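Local coordinates for protein MJ fibrillarin homologue (Methanocaldococcus jannaschii, PDB 1FBN) that probably uses S-adenosyl-L-methionine to methylate ribose 2'-hydroxyls of rRNA and tRNA at sites chosen by a guide RNA in box C/D ribonucleoprotein particles, at residues 67-72 against 171-176; 72-77 against 95-100. All coordinates share one frame; numbering follows the deposited sequence.

Interaction 1: 67-72 against 171-176; sequences LKVMPI and GGYGMI
Pro71 lays CB over one face of the Tyr173 ring, 3.8 Å from its centre and 29° off the normal, a CH-pi contact. It is displaced toward the root of the ring, since Pro71 CB is 3.5 Å from both CG and CD1 of Tyr173, while Pro71 CG rests on Tyr173 CB. Farther out along the same ring, Val69 brings CG1 to 3.9 Å from Tyr173 CE2, its side chain crossing the tyrosine at about a right angle.

The second focus is Met175, a selenomethionine. The proline and this side chain meet tip to tip, with Pro71 CG 4.0 Å from Met175 SE, and Ile72 CD1 touches the same selenium. A bend at the last torsion (chi3 85°) turns CE of Met175 toward the earlier residues of the loop, where it lies 3.9 Å from SE of Met70, also a selenomethionine, and 4.0 Å from CD2 of Leu67. No hydrogen bond crosses between the segments; the contact is wholly apolar.

Around this core, Asp209 OD2 accepts hydrogen bonds from the backbone N of both Lys68 and Val69, fixing the loop beside strand 205-212. Leu59 of helix 58-64 covers Met70 and Met175, and Val208 backs Val69 and Tyr173. Backbone bonds to strands 144-149 and 220-227 hold strand 172-179 in the interior of the mixed sheet. The loop after helix 58-64 thus packs across one face of the seven-stranded sheet of a Rossmann-like, class I methyltransferase fold.

Interaction 2: 72-77 against 95-100; sequences IKRDSK and IADKGI
Arg74 and Asp97 meet with their flat groups almost perpendicular, guanidinium and carboxylate planes 83° apart. Asp97 OD1 stands 3.5 Å above the guanidinium plane of Arg74, over its centre, and OD2 of Asp97 lies 3.0 Å from Arg74 NH2 on that face. No N-H points at the oxygen, so the salt bridge works through charge alone. Asp97 reaches it with CG between its own backbone N and carbonyl carbon (chi1 62°). Lys98 runs beside Arg74 in the same direction, its CG 3.2 Å from NH1 of Arg74; the two like charges stay apart, which probably limits their repulsion. An alanine in place of Arg74 would probably leave the Asp97 carboxylate without this positive partner and uncover the aliphatic flank of Lys98.

Beneath the side chains the backbones interlock. Lys98 N donates to Arg74 O at 2.8 Å, somewhat bent at 136°, and Ile100 N donates to Ser76 O at 3.1 Å. At Gly99 a CB would collide with that same Ser76 carbonyl; the bare CA instead makes a CA-H...O contact with it. Ser76 OG accepts a bond from Lys73 N at 2.7 Å, tying together the type I turn 73-76, which faces a second type I turn, 96-99. On the inner side, CG2 of Ile72 packs on CG2 of Ile95.

Outside the pair, Glu11 binds Arg74 N and Asn123 binds Ala96 O. Parallel strands 77-81 and 100-105, bridged at Lys77 and Ile100, form a beta-alpha-beta crossover with helix 87-95, as in Rossmann-like methyltransferases; the contact pairs the lead-in to the first strand with the turn from helix into the second.

How the interactions relate
The centres of the two interactions are 13 Å apart. Both segments of interaction 2 fall between the two of interaction 1 along the chain, with Ile72 common to both: segment 67-72 runs straight into 72-77, 95-100 follows 18 residues later, and 171-176 comes last. Both lie against the mixed sheet, interaction 1 on strand 172-179 and interaction 2 where strands 77-81 and 100-105 begin, with strand 144-149 between 77-81 and 172-179. They also touch directly, Met70 CE lying 4.1 Å from Ile95 CD1. The linker between helix 58-64 and strand 77-81 thus joins two parts of the methyltransferase fold; the side chain of Ile72 is about 7 Å from that of Thr88, a predicted S-adenosyl-L-methionine-binding residue.

Interaction 1: 67-72 against 171-176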
loop_
_atom_site.group_PDB
_atom_site.type_symbol
_atom_site.label_atom_id
_atom_site.label_comp_id
_atom_site.label_asym_id
_atom_site.label_seq_id
_atom_site.Cartn_x
_atom_site.Cartn_y
_atom_site.Cartn_z
ATOM N N LEU A 67 6.554 7.869 7.562
ATOM C CA LEU A 67 6.309 8.203 6.158
ATOM C C LEU A 67 5.769 9.633 6.098
ATOM O O LEU A 67 4.846 9.980 6.839
ATOM C CB LEU A 67 5.271 7.248 5.560
ATOM C CG LEU A 67 4.927 7.434 4.082
ATOM C CD1 LEU A 67 6.111 7.026 3.230
ATOM C CD2 LEU A 67 3.717 6.606 3.709
ATOM N N LYS A 68 6.367 10.466 5.242
ATOM C CA LYS A 68 5.941 11.864 5.093
ATOM C C LYS A 68 5.187 12.124 3.788
ATOM O O LYS A 68 4.387 13.060 3.701
ATOM C CB LYS A 68 7.142 12.815 5.190
ATOM C CG LYS A 68 7.927 12.710 6.489
ATOM C CD LYS A 68 7.060 12.999 7.698
ATOM C CE LYS A 68 7.824 12.728 8.975
ATOM N NZ LYS A 68 6.950 12.828 10.166
ATOM N N VAL A 69 5.462 11.313 2.771
ATOM C CA VAL A 69 4.807 11.453 1.475
ATOM C C VAL A 69 3.796 10.322 1.279
ATOM O O VAL A 69 4.177 9.170 1.069
ATOM C CB VAL A 69 5.833 11.413 0.306
ATOM C CG1 VAL A 69 5.141 11.710 -1.020
ATOM C CG2 VAL A 69 6.962 12.401 0.554
HETATM N N MSE A 70 2.514 10.647 1.406
HETATM C CA MSE A 70 1.443 9.670 1.212
HETATM C C MSE A 70 0.564 10.210 0.088
HETATM O O MSE A 70 -0.311 11.050 0.313
HETATM C CB MSE A 70 0.638 9.472 2.502
HETATM C CG MSE A 70 -0.585 8.573 2.343
HETATM SE SE MSE A 70 -0.212 6.970 1.619
HETATM C CE MSE A 70 -1.617 6.043 2.203
ATOM N N PRO A 71 0.820 9.755 -1.151
ATOM C CA PRO A 71 0.099 10.156 -2.364
ATOM C C PRO A 71 -1.326 9.627 -2.563
ATOM O O PRO A 71 -2.070 10.162 -3.382
ATOM C CB PRO A 71 1.038 9.691 -3.471
ATOM C CG PRO A 71 1.616 8.440 -2.901
ATOM C CD PRO A 71 1.927 8.838 -1.480
ATOM N N ILE A 72 -1.706 8.583 -1.833
ATOM C CA ILE A 72 -3.047 8.024 -1.965
ATOM C C ILE A 72 -4.072 8.968 -1.345
ATOM O O ILE A 72 -4.066 9.197 -0.139
ATOM C CB ILE A 72 -3.143 6.621 -1.315
ATOM C CG1 ILE A 72 -2.193 5.654 -2.031
ATOM C CG2 ILE A 72 -4.588 6.104 -1.365
ATOM C CD1 ILE A 72 -2.111 4.274 -1.411
ATOM N N GLY A 171 4.004 12.295 -13.023
ATOM C CA GLY A 171 3.776 13.068 -11.815
ATOM C C GLY A 171 3.119 12.187 -10.760
ATOM O O GLY A 171 3.004 12.575 -9.601
ATOM N N GLY A 172 2.669 11.005 -11.183
ATOM C CA GLY A 172 2.047 10.051 -10.282
ATOM C C GLY A 172 3.099 9.471 -9.355
ATOM O O GLY A 172 4.274 9.814 -9.461
ATOM N N TYR A 173 2.695 8.557 -8.479
ATOM C CA TYR A 173 3.623 7.975 -7.516
ATOM C C TYR A 173 3.701 6.459 -7.482
ATOM O O TYR A 173 2.708 5.755 -7.697
ATOM C CB TYR A 173 3.281 8.449 -6.102
ATOM C CG TYR A 173 3.528 9.911 -5.849
ATOM C CD1 TYR A 173 2.643 10.878 -6.322
ATOM C CD2 TYR A 173 4.644 10.331 -5.136
ATOM C CE1 TYR A 173 2.865 12.231 -6.093
ATOM C CE2 TYR A 173 4.876 11.685 -4.899
ATOM C CZ TYR A 173 3.984 12.626 -5.385
ATOM O OH TYR A 173 4.228 13.963 -5.193
ATOM N N GLY A 174 4.896 5.978 -7.149
ATOM C CA GLY A 174 5.131 4.557 -7.017
ATOM C C GLY A 174 5.520 4.288 -5.573
ATOM O O GLY A 174 6.407 4.956 -5.035
HETATM N N MSE A 175 4.792 3.384 -4.919
HETATM C CA MSE A 175 5.073 3.003 -3.536
HETATM C C MSE A 175 5.472 1.531 -3.582
HETATM O O MSE A 175 4.718 0.702 -4.084
HETATM C CB MSE A 175 3.830 3.178 -2.651
HETATM C CG MSE A 175 3.301 4.601 -2.561
HETATM SE SE MSE A 175 1.944 4.790 -1.371
HETATM C CE MSE A 175 2.866 5.034 0.141
ATOM N N ILE A 176 6.662 1.208 -3.089
ATOM C CA ILE A 176 7.117 -0.179 -3.118
ATOM C C ILE A 176 7.817 -0.624 -1.832
ATOM O O ILE A 176 8.771 0.011 -1.367
ATOM C CB ILE A 176 8.031 -0.442 -4.363
ATOM C CG1 ILE A 176 8.390 -1.928 -4.474
ATOM C CG2 ILE A 176 9.294 0.415 -4.302
ATOM C CD1 ILE A 176 9.197 -2.273 -5.705
#

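Interaction 2: 72-77 against 95-100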
loop_
_atom_site.group_PDB
_atom_site.type_symbol
_atom_site.label_atom_id
_atom_site.label_comp_id
_atom_site.label_asym_id
_atom_site.label_seq_id
_atom_site.Cartn_x
_atom_site.Cartn_y
_atom_site.Cartn_z
ATOM N N ILE A 72 -1.706 8.583 -1.833
ATOM C CA ILE A 72 -3.047 8.024 -1.965
ATOM C C ILE A 72 -4.072 8.968 -1.345
ATOM O O ILE A 72 -4.066 9.197 -0.139
ATOM C CB ILE A 72 -3.143 6.621 -1.315
ATOM C CG1 ILE A 72 -2.193 5.654 -2.031
ATOM C CG2 ILE A 72 -4.588 6.104 -1.365
ATOM C CD1 ILE A 72 -2.111 4.274 -1.411
ATOM N N LYS A 73 -4.937 9.520 -2.191
ATOM C CA LYS A 73 -5.979 10.452 -1.764
ATOM C C LYS A 73 -7.368 9.814 -1.905
ATOM O O LYS A 73 -7.489 8.665 -2.334
ATOM C CB LYS A 73 -5.909 11.727 -2.612
ATOM C CG LYS A 73 -4.541 12.392 -2.667
ATOM C CD LYS A 73 -4.147 13.011 -1.338
ATOM C CE LYS A 73 -2.858 13.814 -1.464
ATOM N NZ LYS A 73 -2.549 14.572 -0.219
ATOM N N ARG A 74 -8.411 10.576 -1.574
ATOM C CA ARG A 74 -9.791 10.090 -1.650
ATOM C C ARG A 74 -10.236 9.693 -3.046
ATOM O O ARG A 74 -10.945 8.702 -3.214
ATOM C CB ARG A 74 -10.778 11.125 -1.101
ATOM C CG ARG A 74 -10.730 11.314 0.399
ATOM C CD ARG A 74 -11.640 12.452 0.834
ATOM N NE ARG A 74 -12.864 11.991 1.486
ATOM C CZ ARG A 74 -14.063 11.980 0.914
ATOM N NH1 ARG A 74 -14.209 12.402 -0.334
ATOM N NH2 ARG A 74 -15.124 11.565 1.594
ATOM N N ASP A 75 -9.829 10.470 -4.045
ATOM C CA ASP A 75 -10.216 10.203 -5.429
ATOM C C ASP A 75 -9.130 9.521 -6.267
ATOM O O ASP A 75 -9.215 9.490 -7.496
ATOM C CB ASP A 75 -10.655 11.510 -6.100
ATOM C CG ASP A 75 -9.528 12.530 -6.198
ATOM O OD1 ASP A 75 -8.526 12.415 -5.454
ATOM O OD2 ASP A 75 -9.645 13.454 -7.030
ATOM N N SER A 76 -8.114 8.978 -5.606
ATOM C CA SER A 76 -7.019 8.315 -6.309
ATOM C C SER A 76 -7.415 6.976 -6.925
ATOM O O SER A 76 -8.269 6.258 -6.402
ATOM C CB SER A 76 -5.833 8.072 -5.364
ATOM O OG SER A 76 -5.250 9.276 -4.911
ATOM N N LYS A 77 -6.812 6.672 -8.065
ATOM C CA LYS A 77 -7.030 5.401 -8.726
ATOM C C LYS A 77 -5.677 4.741 -8.524
ATOM O O LYS A 77 -4.643 5.302 -8.883
ATOM C CB LYS A 77 -7.359 5.603 -10.205
ATOM C CG LYS A 77 -8.672 6.349 -10.411
ATOM C CD LYS A 77 -8.914 6.745 -11.858
ATOM C CE LYS A 77 -9.343 5.563 -12.710
ATOM N NZ LYS A 77 -9.714 5.999 -14.088
ATOM N N ILE A 95 -9.503 4.799 2.398
ATOM C CA ILE A 95 -8.886 6.088 2.090
ATOM C C ILE A 95 -9.416 6.637 0.768
ATOM O O ILE A 95 -9.951 7.742 0.714
ATOM C CB ILE A 95 -7.341 5.962 2.003
ATOM C CG1 ILE A 95 -6.787 5.428 3.326
ATOM C CG2 ILE A 95 -6.710 7.313 1.672
ATOM C CD1 ILE A 95 -5.383 4.879 3.222
ATOM N N ALA A 96 -9.257 5.854 -0.294
ATOM C CA ALA A 96 -9.714 6.246 -1.620
ATOM C C ALA A 96 -11.186 5.864 -1.840
ATOM O O ALA A 96 -11.525 5.137 -2.779
ATOM C CB ALA A 96 -8.828 5.614 -2.671
ATOM N N ASP A 97 -12.056 6.379 -0.974
ATOM C CA ASP A 97 -13.485 6.094 -1.043
ATOM C C ASP A 97 -14.164 6.681 -2.279
ATOM O O ASP A 97 -15.240 6.229 -2.672
ATOM C CB ASP A 97 -14.192 6.547 0.242
ATOM C CG ASP A 97 -14.090 8.049 0.487
ATOM O OD1 ASP A 97 -12.986 8.619 0.355
ATOM O OD2 ASP A 97 -15.124 8.658 0.834
ATOM N N LYS A 98 -13.530 7.683 -2.885
ATOM C CA LYS A 98 -14.042 8.321 -4.098
ATOM C C LYS A 98 -13.196 7.867 -5.298
ATOM O O LYS A 98 -13.294 8.430 -6.392
ATOM C CB LYS A 98 -13.966 9.846 -3.976
ATOM C CG LYS A 98 -14.684 10.458 -2.781
ATOM C CD LYS A 98 -16.195 10.458 -2.940
ATOM C CE LYS A 98 -16.815 9.142 -2.498
ATOM N NZ LYS A 98 -18.290 9.111 -2.722
ATOM N N GLY A 99 -12.352 6.861 -5.073
ATOM C CA GLY A 99 -11.492 6.343 -6.122
ATOM C C GLY A 99 -11.670 4.867 -6.435
ATOM O O GLY A 99 -12.734 4.290 -6.192
ATOM N N ILE A 100 -10.620 4.256 -6.984
ATOM C CA ILE A 100 -10.640 2.844 -7.366
ATOM C C ILE A 100 -9.315 2.161 -7.055
ATOM O O ILE A 100 -8.254 2.773 -7.137
ATOM C CB ILE A 100 -10.916 2.674 -8.890
ATOM C CG1 ILE A 100 -12.317 3.172 -9.231
ATOM C CG2 ILE A 100 -10.818 1.211 -9.299
ATOM C CD1 ILE A 100 -12.639 3.098 -10.695
#